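Local coordinates for protein aldehyde dehydrogenase (PDB 4O6R) that probably oxidises aldehydes to carboxylic acids with NAD(P)+ as cofactor, as other aldehyde dehydrogenases do, and binds AMP in its nucleotide pocket, at residues D81-N86 and A115-F120; F158-T163 and L190-L195. All coordinates share one frame; numbering follows the deposited sequence.

Overall arrangement
Contact 1 pairs the helices 69-85 and 102-123, and contact 2 pairs 159-172 with 187-199; the second pair belongs to the nucleotide-binding fold, and the first pair packs against it. The contact centres lie 11 Å apart, on the same side of the chain's centre. Ile-83 CD1 comes to 3.8 Å from Ile-192 CD1, so the apolar half of contact 1 continues into contact 2, and the Phe-117 ring packs on the backbone, its CZ 3.5 Å from Thr-163 O. Contact 2 is the nearer to the pocket: the side chain of Thr-163 is about 6 Å from that of Val-154, an AMP-binding residue, and about 12 Å from the bound AMP. Contact 1 instead faces a second subunit on its charged side.

Contact 1 of 2, residues D81-N86 and A115-F120; sequences DAIEAN and ACFRYF
Arg-118 reaches across an antiparallel helix pair to two carboxylates, Asp-81 and Glu-84, in a salt-bridge network between helices 69-85 and 102-123. It takes Glu-84 end-on: Arg-118 NH1 bonds to Glu-84 OE2 at 3.0 Å, nearly straight at 166°, while Arg-118 NH2 meets Glu-84 OE1 at 2.8 Å from above the carboxylate plane. The two flat groups are turned 43° against each other, so the pairing is twisted rather than coplanar. Arg-118 NH2 also donates to Asp-81 OD1 at 2.9 Å, on the anti side of that oxygen and close to the guanidinium plane. A water accepts from Arg-118 NE at 2.8 Å and gives a weak bond to the same OD1, so all three guanidinium nitrogens are engaged. CG of Arg-118 stands anti to the backbone N (chi1 178°), and a bend at chi3 carries the guanidinium over to the carboxylates. Glu-84 has its strongest partner outside the pair, Arg-74 of the second subunit, which bridges to OE1; this ties the network to the subunit interface. Glu-84 is thus shared by the two arginines, its carboxylate probably balancing both charges. Beside the charges the contact turns apolar. Ile-83 and Phe-117, both buried, point toward the opposite helix; Ile-83 also touches Val-110 and Ala-114, and Phe-117 rests on Leu-76 and Leu-79. The helix axes run 9.9 Å apart at their closest, a gap bridged on this side by the Ile-83 methyl CD1, which approaches the Phe-117 ring obliquely, 3.5 Å from CD2.

Contact 2 of 2, residues F158-T163 and L190-L195; sequences FPLMFT and LRIVEL
Ile-192 lays its CG1-CD1 arm across the CD1 methyl of Leu-160, the two side chains crossing at about a right angle. Leu-160 CD1 is 3.6 Å from Ile-192 CG1 and almost as near to Ile-192 CD1, so one leucine methyl covers both carbons of the arm. Leu-160 gets there because its CG lies anti to the backbone N (chi1 -180°), which swings the branch end over to helix 187-199. Thr-163, about a turn later, meets the isoleucine where it forks: Thr-163 OG1 lies 3.8 Å from Ile-192 CG1 and 4.0 Å from Ile-192 CG2. That is packing without a hydrogen bond, for the hydroxyl donates back to Leu-160 O at 2.7 Å, in the carbonyl plane. The bond meets the need of a buried hydroxyl within its own helix and fixes its rotation against the apolar neighbour. Helices 159-172 and 187-199 are successive crossover helices of the Rossmann-like nucleotide-binding fold, consistent with the AMP bound nearby. Around the contact, Leu-160 also rests on Val-110 and Thr-113 of helix 102-123, and Ile-192 on Ile-83 of helix 69-85. Other faces of helix 187-199 carry Leu-190 and Val-193, which pack on strand 206-208.

Contact 1 of 2, residues D81-N86 and A115-F120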
ATOM      1  N   ASP A  81      -3.580 -28.033   2.601  1.00 12.11           N
ATOM      2  CA  ASP A  81      -3.138 -29.313   2.045  1.00 13.26           C
ATOM      3  C   ASP A  81      -3.947 -30.459   2.597  1.00 13.04           C
ATOM      4  O   ASP A  81      -4.305 -31.371   1.858  1.00 13.27           O
ATOM      5  CB  ASP A  81      -1.661 -29.568   2.344  1.00 14.42           C
ATOM      6  CG  ASP A  81      -0.731 -28.713   1.499  1.00 15.22           C
ATOM      7  OD1 ASP A  81      -1.148 -28.191   0.434  1.00 16.00           O
ATOM      8  OD2 ASP A  81       0.445 -28.598   1.894  1.00 16.39           O
ATOM      9  N   ALA A  82      -4.212 -30.435   3.893  1.00 12.58           N
ATOM     10  CA  ALA A  82      -4.977 -31.527   4.545  1.00 12.76           C
ATOM     11  C   ALA A  82      -6.419 -31.610   3.996  1.00 12.54           C
ATOM     12  O   ALA A  82      -6.987 -32.695   3.797  1.00 12.55           O
ATOM     13  CB  ALA A  82      -4.994 -31.322   6.049  1.00 12.60           C
ATOM     14  N   ILE A  83      -7.014 -30.452   3.763  1.00 11.83           N
ATOM     15  CA  ILE A  83      -8.337 -30.401   3.147  1.00 11.86           C
ATOM     16  C   ILE A  83      -8.301 -31.081   1.787  1.00 12.66           C
ATOM     17  O   ILE A  83      -9.112 -31.992   1.504  1.00 12.80           O
ATOM     18  CB  ILE A  83      -8.843 -28.949   3.030  1.00 11.08           C
ATOM     19  CG1 ILE A  83      -9.159 -28.406   4.426  1.00 10.69           C
ATOM     20  CG2 ILE A  83     -10.059 -28.854   2.107  1.00 10.91           C
ATOM     21  CD1 ILE A  83      -9.286 -26.876   4.486  1.00 10.16           C
ATOM     22  N   GLU A  84      -7.333 -30.698   0.961  1.00 13.46           N
ATOM     23  CA  GLU A  84      -7.194 -31.321  -0.349  1.00 14.48           C
ATOM     24  C   GLU A  84      -6.953 -32.827  -0.258  1.00 14.95           C
ATOM     25  O   GLU A  84      -7.536 -33.584  -1.038  1.00 15.23           O
ATOM     26  CB  GLU A  84      -6.118 -30.635  -1.183  1.00 15.38           C
ATOM     27  CG  GLU A  84      -6.612 -29.271  -1.659  1.00 15.94           C
ATOM     28  CD  GLU A  84      -5.548 -28.387  -2.316  1.00 17.04           C
ATOM     29  OE1 GLU A  84      -4.346 -28.727  -2.277  1.00 18.71           O
ATOM     30  OE2 GLU A  84      -5.926 -27.309  -2.825  1.00 17.53           O
ATOM     31  N   ALA A  85      -6.123 -33.261   0.690  1.00 15.01           N
ATOM     32  CA  ALA A  85      -5.894 -34.704   0.923  1.00 15.46           C
ATOM     33  C   ALA A  85      -7.159 -35.443   1.337  1.00 15.28           C
ATOM     34  O   ALA A  85      -7.236 -36.660   1.202  1.00 15.92           O
ATOM     35  CB  ALA A  85      -4.805 -34.919   1.961  1.00 15.75           C
ATOM     36  N   ASN A  86      -8.129 -34.721   1.870  1.00 14.22           N
ATOM     37  CA  ASN A  86      -9.398 -35.278   2.312  1.00 14.19           C
ATOM     38  C   ASN A  86     -10.574 -34.861   1.443  1.00 13.69           C
ATOM     39  O   ASN A  86     -11.716 -34.878   1.905  1.00 13.52           O
ATOM     40  CB  ASN A  86      -9.651 -34.858   3.763  1.00 13.97           C
ATOM     41  CG  ASN A  86      -8.768 -35.605   4.740  1.00 14.74           C
ATOM     42  OD1 ASN A  86      -9.056 -36.757   5.070  1.00 15.87           O
ATOM     43  ND2 ASN A  86      -7.667 -34.997   5.161  1.00 14.43           N
ATOM     44  N   ALA A 115      -8.398 -23.281  -1.234  1.00  9.14           N
ATOM     45  CA  ALA A 115      -7.790 -22.117  -1.867  1.00  9.16           C
ATOM     46  C   ALA A 115      -7.791 -20.913  -0.946  1.00  8.72           C
ATOM     47  O   ALA A 115      -6.816 -20.167  -0.890  1.00  8.78           O
ATOM     48  CB  ALA A 115      -8.516 -21.772  -3.157  1.00  9.45           C
ATOM     49  N   CYS A 116      -8.876 -20.725  -0.212  1.00  8.43           N
ATOM     50  CA  CYS A 116      -8.983 -19.582   0.688  1.00  8.21           C
ATOM     51  C   CYS A 116      -8.063 -19.728   1.897  1.00  7.97           C
ATOM     52  O   CYS A 116      -7.380 -18.787   2.246  1.00  7.84           O
ATOM     53  CB  CYS A 116     -10.430 -19.369   1.123  1.00  8.23           C
ATOM     54  SG  CYS A 116     -10.692 -17.841   2.074  1.00  8.55           S
ATOM     55  N   PHE A 117      -8.016 -20.918   2.523  1.00  7.88           N
ATOM     56  CA  PHE A 117      -7.071 -21.120   3.602  1.00  7.87           C
ATOM     57  C   PHE A 117      -5.638 -20.950   3.060  1.00  8.04           C
ATOM     58  O   PHE A 117      -4.811 -20.375   3.745  1.00  8.01           O
ATOM     59  CB  PHE A 117      -7.237 -22.484   4.265  1.00  8.01           C
ATOM     60  CG  PHE A 117      -8.332 -22.527   5.313  1.00  7.87           C
ATOM     61  CD1 PHE A 117      -8.278 -21.716   6.436  1.00  7.70           C
ATOM     62  CD2 PHE A 117      -9.392 -23.417   5.189  1.00  7.95           C
ATOM     63  CE1 PHE A 117      -9.272 -21.785   7.402  1.00  7.66           C
ATOM     64  CE2 PHE A 117     -10.383 -23.482   6.166  1.00  7.86           C
ATOM     65  CZ  PHE A 117     -10.312 -22.663   7.277  1.00  7.65           C
ATOM     66  N   ARG A 118      -5.357 -21.440   1.851  1.00  8.09           N
ATOM     67  CA  ARG A 118      -4.002 -21.326   1.318  1.00  8.49           C
ATOM     68  C   ARG A 118      -3.648 -19.855   1.088  1.00  8.10           C
ATOM     69  O   ARG A 118      -2.572 -19.429   1.475  1.00  8.01           O
ATOM     70  CB  ARG A 118      -3.807 -22.142   0.055  1.00  9.20           C
ATOM     71  CG  ARG A 118      -2.418 -22.002  -0.537  1.00 10.05           C
ATOM     72  CD  ARG A 118      -2.181 -23.018  -1.633  1.00 10.90           C
ATOM     73  NE  ARG A 118      -2.273 -24.388  -1.129  1.00 11.54           N
ATOM     74  CZ  ARG A 118      -3.203 -25.279  -1.468  1.00 12.01           C
ATOM     75  NH1 ARG A 118      -4.164 -24.976  -2.330  1.00 12.05           N
ATOM     76  NH2 ARG A 118      -3.141 -26.518  -0.951  1.00 12.70           N
ATOM     77  N   TYR A 119      -4.577 -19.085   0.508  1.00  7.66           N
ATOM     78  CA  TYR A 119      -4.355 -17.642   0.312  1.00  7.51           C
ATOM     79  C   TYR A 119      -3.965 -16.983   1.640  1.00  7.25           C
ATOM     80  O   TYR A 119      -2.968 -16.278   1.722  1.00  7.24           O
ATOM     81  CB  TYR A 119      -5.594 -16.970  -0.278  1.00  7.29           C
ATOM     82  CG  TYR A 119      -5.435 -15.492  -0.497  1.00  7.24           C
ATOM     83  CD1 TYR A 119      -4.940 -15.002  -1.695  1.00  7.59           C
ATOM     84  CD2 TYR A 119      -5.781 -14.578   0.491  1.00  6.92           C
ATOM     85  CE1 TYR A 119      -4.814 -13.649  -1.930  1.00  7.66           C
ATOM     86  CE2 TYR A 119      -5.669 -13.199   0.257  1.00  7.01           C
ATOM     87  CZ  TYR A 119      -5.167 -12.746  -0.948  1.00  7.40           C
ATOM     88  OH  TYR A 119      -5.033 -11.382  -1.196  1.00  7.62           O
ATOM     89  N   PHE A 120      -4.776 -17.210   2.674  1.00  7.01           N
ATOM     90  CA  PHE A 120      -4.527 -16.614   3.973  1.00  6.93           C
ATOM     91  C   PHE A 120      -3.301 -17.122   4.696  1.00  7.15           C
ATOM     92  O   PHE A 120      -2.656 -16.361   5.412  1.00  7.18           O
ATOM     93  CB  PHE A 120      -5.794 -16.574   4.854  1.00  6.67           C
ATOM     94  CG  PHE A 120      -6.718 -15.519   4.399  1.00  6.52           C
ATOM     95  CD1 PHE A 120      -6.404 -14.213   4.631  1.00  6.57           C
ATOM     96  CD2 PHE A 120      -7.757 -15.811   3.531  1.00  6.55           C
ATOM     97  CE1 PHE A 120      -7.154 -13.200   4.108  1.00  6.57           C
ATOM     98  CE2 PHE A 120      -8.545 -14.793   3.033  1.00  6.61           C
ATOM     99  CZ  PHE A 120      -8.245 -13.483   3.324  1.00  6.58           C
TER
HETATM  100  O   HOH W   1      -0.805 -25.072   1.167  1.00 13.71           O

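Contact 2 of 2, residues F158-T163 and L190-L195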
ATOM      1  N   PHE A 158     -23.200 -22.411   2.511  1.00 11.15           N
ATOM      2  CA  PHE A 158     -21.860 -22.830   2.094  1.00 11.07           C
ATOM      3  C   PHE A 158     -21.046 -23.069   3.356  1.00 11.03           C
ATOM      4  O   PHE A 158     -20.060 -22.393   3.605  1.00 10.58           O
ATOM      5  CB  PHE A 158     -21.185 -21.750   1.242  1.00 11.01           C
ATOM      6  CG  PHE A 158     -21.759 -21.580  -0.152  1.00 11.14           C
ATOM      7  CD1 PHE A 158     -21.574 -22.563  -1.113  1.00 11.48           C
ATOM      8  CD2 PHE A 158     -22.398 -20.406  -0.518  1.00 11.07           C
ATOM      9  CE1 PHE A 158     -22.040 -22.398  -2.405  1.00 11.58           C
ATOM     10  CE2 PHE A 158     -22.861 -20.218  -1.816  1.00 11.26           C
ATOM     11  CZ  PHE A 158     -22.689 -21.214  -2.763  1.00 11.52           C
ATOM     12  N   PRO A 159     -21.472 -24.024   4.193  1.00 11.30           N
ATOM     13  CA  PRO A 159     -20.826 -24.125   5.496  1.00 11.38           C
ATOM     14  C   PRO A 159     -19.348 -24.442   5.431  1.00 11.56           C
ATOM     15  O   PRO A 159     -18.577 -23.856   6.197  1.00 11.27           O
ATOM     16  CB  PRO A 159     -21.599 -25.225   6.223  1.00 11.76           C
ATOM     17  CG  PRO A 159     -22.462 -25.875   5.210  1.00 11.92           C
ATOM     18  CD  PRO A 159     -22.602 -24.954   4.039  1.00 11.70           C
ATOM     19  N   LEU A 160     -18.949 -25.344   4.551  1.00 11.94           N
ATOM     20  CA  LEU A 160     -17.527 -25.674   4.451  1.00 12.51           C
ATOM     21  C   LEU A 160     -16.744 -24.456   3.974  1.00 12.45           C
ATOM     22  O   LEU A 160     -15.758 -24.053   4.590  1.00 12.15           O
ATOM     23  CB  LEU A 160     -17.312 -26.851   3.502  1.00 12.91           C
ATOM     24  CG  LEU A 160     -15.883 -27.336   3.278  1.00 13.18           C
ATOM     25  CD1 LEU A 160     -15.241 -27.741   4.599  1.00 13.36           C
ATOM     26  CD2 LEU A 160     -15.863 -28.489   2.290  1.00 13.39           C
ATOM     27  N   MET A 161     -17.201 -23.827   2.904  1.00 13.09           N
ATOM     28  CA  MET A 161     -16.485 -22.672   2.352  0.50 13.47           C
ATOM     29  C   MET A 161     -16.389 -21.537   3.372  1.00 13.15           C
ATOM     30  O   MET A 161     -15.360 -20.868   3.464  1.00 12.80           O
ATOM     31  CB  MET A 161     -17.165 -22.196   1.076  0.50 14.32           C
ATOM     32  CG  MET A 161     -16.239 -21.622   0.025  0.50 15.02           C
ATOM     33  SD  MET A 161     -17.200 -21.341  -1.487  0.50 16.77           S
ATOM     34  CE  MET A 161     -18.395 -20.129  -0.859  0.50 16.11           C
ATOM     35  N   PHE A 162     -17.454 -21.337   4.141  1.00 12.92           N
ATOM     36  CA  PHE A 162     -17.460 -20.271   5.146  1.00 13.28           C
ATOM     37  C   PHE A 162     -16.430 -20.466   6.231  1.00 12.04           C
ATOM     38  O   PHE A 162     -15.973 -19.471   6.793  1.00 11.67           O
ATOM     39  CB  PHE A 162     -18.837 -20.095   5.802  1.00 14.73           C
ATOM     40  CG  PHE A 162     -19.863 -19.471   4.906  1.00 17.02           C
ATOM     41  CD1 PHE A 162     -19.515 -18.536   3.975  1.00 18.19           C
ATOM     42  CD2 PHE A 162     -21.184 -19.818   5.034  1.00 18.80           C
ATOM     43  CE1 PHE A 162     -20.469 -17.980   3.145  1.00 21.09           C
ATOM     44  CE2 PHE A 162     -22.136 -19.251   4.241  1.00 20.54           C
ATOM     45  CZ  PHE A 162     -21.790 -18.325   3.297  1.00 20.31           C
ATOM     46  N   THR A 163     -16.053 -21.713   6.545  1.00 11.28           N
ATOM     47  CA  THR A 163     -14.958 -21.918   7.513  1.00 10.85           C
ATOM     48  C   THR A 163     -13.715 -21.174   7.082  1.00 10.38           C
ATOM     49  O   THR A 163     -13.043 -20.534   7.902  1.00 10.19           O
ATOM     50  CB  THR A 163     -14.585 -23.405   7.778  1.00 10.92           C
ATOM     51  OG1 THR A 163     -14.014 -24.028   6.621  1.00 11.01           O
ATOM     52  CG2 THR A 163     -15.808 -24.194   8.231  1.00 11.27           C
ATOM     53  N   LEU A 190     -17.040 -29.247  11.965  1.00 11.15           N
ATOM     54  CA  LEU A 190     -16.448 -30.095  12.979  1.00 11.42           C
ATOM     55  C   LEU A 190     -15.276 -30.923  12.393  1.00 11.62           C
ATOM     56  O   LEU A 190     -14.290 -31.158  13.070  1.00 11.40           O
ATOM     57  CB  LEU A 190     -17.534 -30.979  13.600  1.00 11.72           C
ATOM     58  CG  LEU A 190     -18.630 -30.210  14.335  1.00 11.72           C
ATOM     59  CD1 LEU A 190     -19.592 -31.175  14.997  1.00 12.16           C
ATOM     60  CD2 LEU A 190     -18.031 -29.324  15.415  1.00 11.55           C
ATOM     61  N   ARG A 191     -15.380 -31.370  11.143  1.00 11.95           N
ATOM     62  CA  ARG A 191     -14.250 -32.039  10.494  1.00 12.38           C
ATOM     63  C   ARG A 191     -13.085 -31.084  10.224  1.00 11.79           C
ATOM     64  O   ARG A 191     -11.930 -31.451  10.407  1.00 11.47           O
ATOM     65  CB  ARG A 191     -14.691 -32.727   9.192  1.00 13.23           C
ATOM     66  CG  ARG A 191     -13.609 -33.510   8.443  1.00 14.24           C
ATOM     67  CD  ARG A 191     -12.929 -34.570   9.303  1.00 15.53           C
ATOM     68  NE  ARG A 191     -11.908 -35.308   8.535  1.00 16.71           N
ATOM     69  CZ  ARG A 191     -10.730 -35.721   8.993  1.00 17.74           C
ATOM     70  NH1 ARG A 191     -10.366 -35.513  10.264  1.00 18.36           N
ATOM     71  NH2 ARG A 191      -9.901 -36.366   8.170  1.00 18.44           N
ATOM     72  N   ILE A 192     -13.393 -29.850   9.805  1.00 11.28           N
ATOM     73  CA  ILE A 192     -12.357 -28.846   9.607  1.00 10.84           C
ATOM     74  C   ILE A 192     -11.564 -28.623  10.896  1.00 10.72           C
ATOM     75  O   ILE A 192     -10.339 -28.597  10.863  1.00 10.51           O
ATOM     76  CB  ILE A 192     -12.953 -27.520   9.094  1.00 10.58           C
ATOM     77  CG1 ILE A 192     -13.382 -27.671   7.647  1.00 10.67           C
ATOM     78  CG2 ILE A 192     -11.983 -26.342   9.237  1.00 10.35           C
ATOM     79  CD1 ILE A 192     -12.228 -27.958   6.687  1.00 10.85           C
ATOM     80  N   VAL A 193     -12.237 -28.441  12.028  1.00 10.82           N
ATOM     81  CA  VAL A 193     -11.490 -28.132  13.244  1.00 10.84           C
ATOM     82  C   VAL A 193     -10.699 -29.332  13.705  1.00 11.39           C
ATOM     83  O   VAL A 193      -9.640 -29.167  14.326  1.00 11.38           O
ATOM     84  CB  VAL A 193     -12.359 -27.512  14.360  1.00 10.70           C
ATOM     85  CG1 VAL A 193     -13.232 -28.563  15.017  1.00 11.01           C
ATOM     86  CG2 VAL A 193     -11.480 -26.829  15.392  1.00 10.53           C
ATOM     87  N   GLU A 194     -11.199 -30.533  13.419  1.00 11.93           N
ATOM     88  CA  GLU A 194     -10.433 -31.758  13.657  1.00 12.70           C
ATOM     89  C   GLU A 194      -9.136 -31.747  12.840  1.00 12.37           C
ATOM     90  O   GLU A 194      -8.063 -32.075  13.369  1.00 12.20           O
ATOM     91  CB  GLU A 194     -11.265 -33.010  13.321  1.00 13.48           C
ATOM     92  CG  GLU A 194     -10.604 -34.285  13.810  1.00 14.61           C
ATOM     93  CD  GLU A 194     -11.411 -35.507  13.521  1.00 15.51           C
ATOM     94  OE1 GLU A 194     -12.123 -35.553  12.487  1.00 16.15           O
ATOM     95  OE2 GLU A 194     -11.314 -36.430  14.348  1.00 16.79           O
ATOM     96  N   LEU A 195      -9.223 -31.363  11.563  1.00 11.90           N
ATOM     97  CA  LEU A 195      -8.014 -31.248  10.736  1.00 11.82           C
ATOM     98  C   LEU A 195      -7.082 -30.182  11.280  1.00 11.54           C
ATOM     99  O   LEU A 195      -5.876 -30.384  11.294  1.00 11.47           O
ATOM    100  CB  LEU A 195      -8.326 -30.947   9.260  1.00 11.74           C
ATOM    101  CG  LEU A 195      -9.064 -32.056   8.515  1.00 12.07           C
ATOM    102  CD1 LEU A 195      -9.522 -31.632   7.126  1.00 12.06           C
ATOM    103  CD2 LEU A 195      -8.186 -33.279   8.418  1.00 12.45           C
TER